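Local coordinates for protein superoxide dismutase 1 (Perkinsus marinus, PDB 2CW2) that probably removes superoxide radicals by converting them, with an iron cofactor, into hydrogen peroxide and molecular oxygen, at residues 104-107 and 108-112; 48-51 and 52-55; 56-59 and 60-64. All blocks are in the same frame, centred on the assembly; numbering follows the deposited sequence.

How the contacts relate
All three contacts are local turns of the N-terminal alpha-hairpin domain of an iron/manganese superoxide dismutase. In chain order, contact 2 (48-55) opens helix 51-73, contact 3 (56-64) carries straight on along it, and contact 1 (104-112) lies in the last part of helix 93-110 and the turn after it. Their centres lie about 14 Å apart for contacts 1 and 2, and about 12 Å for the other two pairs. Contacts 1 and 3 meet at the iron, each giving it one histidine NE2 as neighbouring ligands; contact 2 packs Met49 and Leu54 against contact 1. The two helices of the hairpin are thus joined by the metal and by an apolar patch beside it.

Contact 1. Residues 104-107 and 108-112; sequences NHTF and FFNNL. With FE (Fe (III) ion), chain C.
His105 and Phe109 sit one helical turn apart and share the straightest backbone bond here: Phe109 N donates to His105 O at 2.9 Å, 173° at the hydrogen. Phe109 CD1 lies 3.2 Å from His105 O, which sits obliquely to the ring, and Phe109 CE1 comes to 4.0 Å from His105 CB near the plane of the imidazole. The next bonds run from Phe108 N to Asn104 O at 2.9 Å and from Asn110 N to Thr106 O at 3.1 Å. Asn111 N reaches Phe107 O only through a weak, bent bond (123°).

Both nitrogens of the His105 ring are used. NE2 binds the iron at 2.0 Å; a chi1 of -74° sets the imidazole beside its backbone N, and ND1 donates back to Gln101 O, fixing the ring's rotation. A water completes the metal site with His57, Asp187 and His191. Asn104 ND2 is taken up by Ala172 O and Gln101 OE1, Thr106 OG1 bonds to Val102 O, and Phe109 O to Tyr40 OH. Thr106 and Asn110 lie side by side, CG2 of the threonine 3.7 Å from Asn110 OD1. Asn111 OD1 accepts from Asn185 N.

That last bond ties the segment to strand 181-187, on which Phe107 also packs. Asn104 and Phe108 lie on Trp154 of strand 153-159, and Phe108 and Asn111 meet tyrosines of helix 201-208.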
loop_
_atom_site.group_PDB
_atom_site.type_symbol
_atom_site.label_atom_id
_atom_site.label_comp_id
_atom_site.label_asym_id
_atom_site.label_seq_id
_atom_site.Cartn_x
_atom_site.Cartn_y
_atom_site.Cartn_z
ATOM N N ASN A 104 11.369 7.902 -7.050
ATOM C CA ASN A 104 10.330 8.495 -6.222
ATOM C C ASN A 104 10.833 8.840 -4.817
ATOM O O ASN A 104 10.508 9.897 -4.267
ATOM C CB ASN A 104 9.134 7.540 -6.123
ATOM C CG ASN A 104 8.446 7.331 -7.472
ATOM O OD1 ASN A 104 8.686 8.072 -8.419
ATOM N ND2 ASN A 104 7.619 6.308 -7.566
ATOM N N HIS A 105 11.603 7.935 -4.223
ATOM C CA HIS A 105 12.078 8.163 -2.865
ATOM C C HIS A 105 13.194 9.226 -2.830
ATOM O O HIS A 105 13.201 10.094 -1.946
ATOM C CB HIS A 105 12.484 6.837 -2.189
ATOM C CG HIS A 105 11.310 5.982 -1.785
ATOM N ND1 HIS A 105 10.735 5.049 -2.630
ATOM C CD2 HIS A 105 10.600 5.929 -0.631
ATOM C CE1 HIS A 105 9.725 4.459 -2.000
ATOM N NE2 HIS A 105 9.601 4.993 -0.792
ATOM N N THR A 106 14.133 9.161 -3.773
ATOM C CA THR A 106 15.170 10.181 -3.809
ATOM C C THR A 106 14.523 11.560 -3.944
ATOM O O THR A 106 14.886 12.518 -3.262
ATOM C CB THR A 106 16.117 9.901 -4.985
ATOM O OG1 THR A 106 16.827 8.693 -4.713
ATOM C CG2 THR A 106 17.183 10.973 -5.072
ATOM N N PHE A 107 13.535 11.651 -4.819
ATOM C CA PHE A 107 12.852 12.917 -5.043
ATOM C C PHE A 107 12.098 13.331 -3.767
ATOM O O PHE A 107 12.127 14.506 -3.361
ATOM C CB PHE A 107 11.843 12.739 -6.184
ATOM C CG PHE A 107 11.271 14.031 -6.702
ATOM C CD1 PHE A 107 11.787 14.618 -7.853
ATOM C CD2 PHE A 107 10.218 14.652 -6.054
ATOM C CE1 PHE A 107 11.277 15.805 -8.335
ATOM C CE2 PHE A 107 9.693 15.864 -6.544
ATOM C CZ PHE A 107 10.222 16.433 -7.691
ATOM N N PHE A 108 11.421 12.368 -3.153
ATOM C CA PHE A 108 10.650 12.619 -1.920
ATOM C C PHE A 108 11.551 13.181 -0.811
ATOM O O PHE A 108 11.271 14.223 -0.230
ATOM C CB PHE A 108 9.950 11.329 -1.441
ATOM C CG PHE A 108 9.164 11.496 -0.144
ATOM C CD1 PHE A 108 8.104 12.393 -0.065
ATOM C CD2 PHE A 108 9.477 10.726 0.977
ATOM C CE1 PHE A 108 7.388 12.545 1.115
ATOM C CE2 PHE A 108 8.754 10.861 2.163
ATOM C CZ PHE A 108 7.702 11.781 2.225
ATOM N N PHE A 109 12.652 12.505 -0.527
ATOM C CA PHE A 109 13.517 12.929 0.574
ATOM C C PHE A 109 14.195 14.282 0.272
ATOM O O PHE A 109 14.438 15.083 1.192
ATOM C CB PHE A 109 14.565 11.832 0.885
ATOM C CG PHE A 109 13.973 10.532 1.422
ATOM C CD1 PHE A 109 14.373 9.306 0.901
ATOM C CD2 PHE A 109 13.083 10.538 2.493
ATOM C CE1 PHE A 109 13.849 8.095 1.393
ATOM C CE2 PHE A 109 12.541 9.341 2.983
ATOM C CZ PHE A 109 12.939 8.103 2.427
ATOM N N ASN A 110 14.482 14.537 -1.008
ATOM C CA ASN A 110 14.988 15.844 -1.439
ATOM C C ASN A 110 13.948 16.947 -1.227
ATOM O O ASN A 110 14.299 18.116 -0.996
ATOM C CB ASN A 110 15.405 15.800 -2.920
ATOM C CG ASN A 110 16.779 15.146 -3.127
ATOM O OD1 ASN A 110 17.098 14.614 -4.220
ATOM N ND2 ASN A 110 17.603 15.216 -2.114
ATOM N N ASN A 111 12.676 16.539 -1.281
ATOM C CA ASN A 111 11.511 17.424 -1.241
ATOM C C ASN A 111 11.144 17.850 0.168
ATOM O O ASN A 111 10.222 18.650 0.344
ATOM C CB ASN A 111 10.303 16.705 -1.895
ATOM C CG ASN A 111 9.139 17.616 -2.145
ATOM O OD1 ASN A 111 8.256 17.292 -2.911
ATOM N ND2 ASN A 111 9.145 18.795 -1.506
ATOM N N LEU A 112 11.826 17.291 1.170
ATOM C CA LEU A 112 11.661 17.671 2.571
ATOM C C LEU A 112 12.921 18.384 3.070
ATOM O O LEU A 112 13.996 18.215 2.497
ATOM C CB LEU A 112 11.403 16.442 3.457
ATOM C CG LEU A 112 10.474 15.372 2.898
ATOM C CD1 LEU A 112 10.446 14.116 3.781
ATOM C CD2 LEU A 112 9.093 15.984 2.717
HETATM FE FE FE C . 8.071 5.000 0.417
HETATM O O HOH W 1 6.752 4.301 -1.396
#

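Contact 2. Residues 48-51 and 52-55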
loop_
_atom_site.group_PDB
_atom_site.type_symbol
_atom_site.label_atom_id
_atom_site.label_comp_id
_atom_site.label_asym_id
_atom_site.label_seq_id
_atom_site.Cartn_x
_atom_site.Cartn_y
_atom_site.Cartn_z
ATOM N N HIS A 48 7.716 16.329 12.974
ATOM C CA HIS A 48 6.820 15.983 11.874
ATOM C C HIS A 48 7.076 14.582 11.301
ATOM O O HIS A 48 6.149 13.880 10.921
ATOM C CB HIS A 48 6.954 17.049 10.774
ATOM C CG HIS A 48 6.995 18.442 11.318
ATOM N ND1 HIS A 48 5.929 19.003 11.981
ATOM C CD2 HIS A 48 7.993 19.356 11.364
ATOM C CE1 HIS A 48 6.250 20.222 12.377
ATOM N NE2 HIS A 48 7.498 20.459 12.022
ATOM N N MET A 49 8.340 14.189 11.231
ATOM C CA MET A 49 8.704 12.860 10.754
ATOM C C MET A 49 9.846 12.381 11.636
ATOM O O MET A 49 10.827 13.108 11.831
ATOM C CB MET A 49 9.168 12.911 9.285
ATOM C CG MET A 49 9.370 11.537 8.615
ATOM S SD MET A 49 9.778 11.689 6.867
ATOM C CE MET A 49 8.226 12.422 6.203
ATOM N N SER A 50 9.720 11.169 12.173
ATOM C CA SER A 50 10.676 10.700 13.171
ATOM C C SER A 50 11.972 10.201 12.561
ATOM O O SER A 50 12.015 9.839 11.385
ATOM C CB SER A 50 10.081 9.585 14.029
ATOM O OG SER A 50 9.830 8.409 13.275
ATOM N N ALA A 51 13.018 10.141 13.389
ATOM C CA ALA A 51 14.258 9.458 13.001
ATOM C C ALA A 51 14.013 7.985 12.671
ATOM O O ALA A 51 14.631 7.420 11.748
ATOM C CB ALA A 51 15.313 9.581 14.117
ATOM N N GLU A 52 13.118 7.349 13.417
ATOM C CA GLU A 52 12.834 5.940 13.161
ATOM C C GLU A 52 12.226 5.777 11.754
ATOM O O GLU A 52 12.599 4.863 11.004
ATOM C CB GLU A 52 11.906 5.344 14.235
ATOM C CG GLU A 52 11.622 3.878 13.961
ATOM C CD GLU A 52 10.690 3.225 14.957
ATOM O OE1 GLU A 52 10.314 3.873 15.948
ATOM O OE2 GLU A 52 10.347 2.037 14.745
ATOM N N THR A 53 11.322 6.690 11.385
ATOM C CA THR A 53 10.745 6.677 10.030
ATOM C C THR A 53 11.807 6.869 8.950
ATOM O O THR A 53 11.889 6.091 7.998
ATOM C CB THR A 53 9.646 7.723 9.903
ATOM O OG1 THR A 53 8.487 7.247 10.590
ATOM C CG2 THR A 53 9.168 7.882 8.427
ATOM N N LEU A 54 12.642 7.881 9.099
ATOM C CA LEU A 54 13.698 8.076 8.116
ATOM C C LEU A 54 14.644 6.885 7.991
ATOM O O LEU A 54 15.109 6.566 6.894
ATOM C CB LEU A 54 14.455 9.360 8.395
ATOM C CG LEU A 54 13.697 10.627 7.984
ATOM C CD1 LEU A 54 14.487 11.884 8.368
ATOM C CD2 LEU A 54 13.394 10.611 6.485
ATOM N N THR A 55 14.932 6.220 9.108
ATOM C CA THR A 55 15.814 5.067 9.090
ATOM C C THR A 55 15.196 3.918 8.309
ATOM O O THR A 55 15.817 3.372 7.404
ATOM C CB THR A 55 16.173 4.661 10.521
ATOM O OG1 THR A 55 16.865 5.763 11.115
ATOM C CG2 THR A 55 17.227 3.549 10.531
#
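Ser50 is the N-cap of helix 51-73, and its hydroxyl does the capping: OG accepts from Thr53 N at 3.0 Å with an angle of 159°. Its first torsion (chi1 66°) sets OG between the backbone N and the carbonyl carbon, turned to the first turn of the helix. The carbonyl of the same residue starts the regular pattern, Ser50 O receiving Leu54 N at 3.1 Å in a nearly straight bond.

One residue on, Ala51 O is gripped twice by Thr55. Thr55 N and Thr55 OG1 both donate to it, each at 2.9 Å, and they arrive from opposite faces of the carbonyl plane. The hydroxyl manages this because it lies beside its own backbone N, anti to the carbonyl carbon (chi1 -62°).

Met49, just before the cap, supplies the apolar part. Its chain crosses those of Thr53 and Leu54 at about a right angle: CG rests 3.7 Å from the CG2 methyl of Thr53, SD lies 3.8 Å from Leu54 CD2, and the bend at chi3 beyond it swings CE toward Phe108 and Leu112. Met49 thereby fastens the incoming loop along the buried side of the first turn.

Further out, polar partners hold this arrangement in place. Ala51 N, an amide of the first turn, donates to Glu46 OE1. Lys42 NZ bonds to Thr55 OG1. Glu52 extends away from the turn, its OE2 in a salt bridge with Arg198 of the second subunit, which brings the helix start to the dimer interface. Asp196 of helix 194-197 positions the cap itself by bridging it with both carboxylate oxygens, OD1 to Ser50 OG and OD2 to Thr53 OG1.

Contact 3. Residues 56-59 and 60-64; sequences YHHD and KHHQT. With FE (Fe (III) ion), chain C.
Tyr56 O takes two backbone N-H groups: His61 N at 3.0 Å, nearly in line with the carbonyl, and Lys60 N at the same distance but well above the carbonyl plane. His57 NE2 binds the iron at 1.9 Å, with His105, Asp187 and His191 as the other protein ligands. The five-residue step repeats in His62 N to His57 O (2.9 Å) and Gln63 N to His58 O (3.0 Å), so the helix widens into pi-type turns here; Thr64 OG1 donates to Lys60 O at 2.6 Å. His58 ND1 donates to Asp59 OD1 at 2.9 Å in the plane of the ring; NE2 of that ring bonds to Pro36 O and Asp59 OD2 pairs with Lys42.

With CG anti to its backbone N (chi1 -180°), His58 turns its ring back to that of His62; they meet obliquely, CD2 of His58 3.5 Å from His62 ND1, planes at 88°. His61 CB lies at the edge of the metal-bound ring. Tyr56 CD1 runs alongside Lys60 CG, and both side chains meet Asn199 of the second subunit.

His61 stacks on His191, and its NE2 bonds to Tyr194 OH of the second subunit. His57 and His61 thus put a ligand and a second-shell histidine on one side of the helix, which may link the iron site to the dimer interface. Donation from both ring nitrogens is consistent with a positively charged His58, balanced by Asp59.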
loop_
_atom_site.group_PDB
_atom_site.type_symbol
_atom_site.label_atom_id
_atom_site.label_comp_id
_atom_site.label_asym_id
_atom_site.label_seq_id
_atom_site.Cartn_x
_atom_site.Cartn_y
_atom_site.Cartn_z
ATOM N N TYR A 56 13.970 3.547 8.641
ATOM C CA TYR A 56 13.325 2.451 7.922
ATOM C C TYR A 56 13.021 2.819 6.467
ATOM O O TYR A 56 13.279 2.039 5.542
ATOM C CB TYR A 56 12.040 2.036 8.628
ATOM C CG TYR A 56 12.291 1.088 9.770
ATOM C CD1 TYR A 56 12.395 -0.277 9.539
ATOM C CD2 TYR A 56 12.455 1.557 11.074
ATOM C CE1 TYR A 56 12.633 -1.161 10.564
ATOM C CE2 TYR A 56 12.699 0.673 12.119
ATOM C CZ TYR A 56 12.787 -0.694 11.847
ATOM O OH TYR A 56 13.037 -1.602 12.856
ATOM N N HIS A 57 12.489 4.016 6.272
ATOM C CA HIS A 57 12.022 4.408 4.932
ATOM C C HIS A 57 13.208 4.513 3.975
ATOM O O HIS A 57 13.171 4.018 2.850
ATOM C CB HIS A 57 11.200 5.728 4.957
ATOM C CG HIS A 57 10.284 5.905 3.757
ATOM N ND1 HIS A 57 9.470 7.009 3.592
ATOM C CD2 HIS A 57 10.051 5.106 2.678
ATOM C CE1 HIS A 57 8.781 6.882 2.463
ATOM N NE2 HIS A 57 9.121 5.739 1.876
ATOM N N HIS A 58 14.269 5.168 4.422
ATOM C CA HIS A 58 15.435 5.308 3.568
ATOM C C HIS A 58 16.366 4.085 3.619
ATOM O O HIS A 58 16.690 3.511 2.573
ATOM C CB HIS A 58 16.231 6.557 3.931
ATOM C CG HIS A 58 17.454 6.756 3.076
ATOM N ND1 HIS A 58 18.677 6.198 3.380
ATOM C CD2 HIS A 58 17.635 7.449 1.928
ATOM C CE1 HIS A 58 19.566 6.551 2.460
ATOM N NE2 HIS A 58 18.960 7.309 1.567
ATOM N N ASP A 59 16.811 3.713 4.823
ATOM C CA ASP A 59 17.834 2.669 4.966
ATOM C C ASP A 59 17.315 1.264 4.705
ATOM O O ASP A 59 18.109 0.369 4.364
ATOM C CB ASP A 59 18.499 2.685 6.354
ATOM C CG ASP A 59 19.151 4.032 6.704
ATOM O OD1 ASP A 59 19.340 4.918 5.840
ATOM O OD2 ASP A 59 19.519 4.282 7.858
ATOM N N LYS A 60 16.015 1.035 4.882
ATOM C CA LYS A 60 15.453 -0.262 4.502
ATOM C C LYS A 60 14.732 -0.232 3.134
ATOM O O LYS A 60 15.192 -0.870 2.171
ATOM C CB LYS A 60 14.565 -0.884 5.621
ATOM C CG LYS A 60 15.343 -1.302 6.941
ATOM C CD LYS A 60 16.463 -2.327 6.667
ATOM C CE LYS A 60 17.106 -2.951 7.948
ATOM N NZ LYS A 60 16.694 -2.282 9.204
ATOM N N HIS A 61 13.626 0.513 3.039
ATOM C CA HIS A 61 12.794 0.470 1.835
ATOM C C HIS A 61 13.546 0.990 0.622
ATOM O O HIS A 61 13.691 0.281 -0.374
ATOM C CB HIS A 61 11.504 1.287 2.025
ATOM C CG HIS A 61 10.555 0.696 3.023
ATOM N ND1 HIS A 61 9.677 -0.319 2.706
ATOM C CD2 HIS A 61 10.349 0.975 4.331
ATOM C CE1 HIS A 61 8.972 -0.639 3.776
ATOM N NE2 HIS A 61 9.353 0.138 4.771
ATOM N N HIS A 62 14.005 2.241 0.706
ATOM C CA HIS A 62 14.693 2.898 -0.403
ATOM C C HIS A 62 15.919 2.080 -0.813
ATOM O O HIS A 62 16.081 1.720 -1.984
ATOM C CB HIS A 62 15.109 4.325 0.004
ATOM C CG HIS A 62 15.473 5.233 -1.145
ATOM N ND1 HIS A 62 15.926 6.522 -0.943
ATOM C CD2 HIS A 62 15.459 5.048 -2.488
ATOM C CE1 HIS A 62 16.154 7.100 -2.112
ATOM N NE2 HIS A 62 15.892 6.225 -3.071
ATOM N N GLN A 63 16.789 1.803 0.149
ATOM C CA GLN A 63 18.021 1.088 -0.161
ATOM C C GLN A 63 17.757 -0.272 -0.776
ATOM O O GLN A 63 18.496 -0.723 -1.650
ATOM C CB GLN A 63 18.894 0.938 1.083
ATOM C CG GLN A 63 20.187 0.158 0.820
ATOM C CD GLN A 63 21.193 0.962 0.036
ATOM O OE1 GLN A 63 21.599 2.044 0.476
ATOM N NE2 GLN A 63 21.601 0.448 -1.133
ATOM N N THR A 64 16.718 -0.943 -0.294
ATOM C CA THR A 64 16.394 -2.270 -0.799
ATOM C C THR A 64 15.900 -2.208 -2.232
ATOM O O THR A 64 16.183 -3.105 -3.030
ATOM C CB THR A 64 15.379 -2.964 0.118
ATOM O OG1 THR A 64 16.013 -3.228 1.369
ATOM C CG2 THR A 64 15.020 -4.365 -0.401
HETATM FE FE FE C . 8.071 5.000 0.417
HETATM O O HOH W 2 18.521 -2.271 3.599
HETATM O O HOH W 1 6.752 4.301 -1.396
#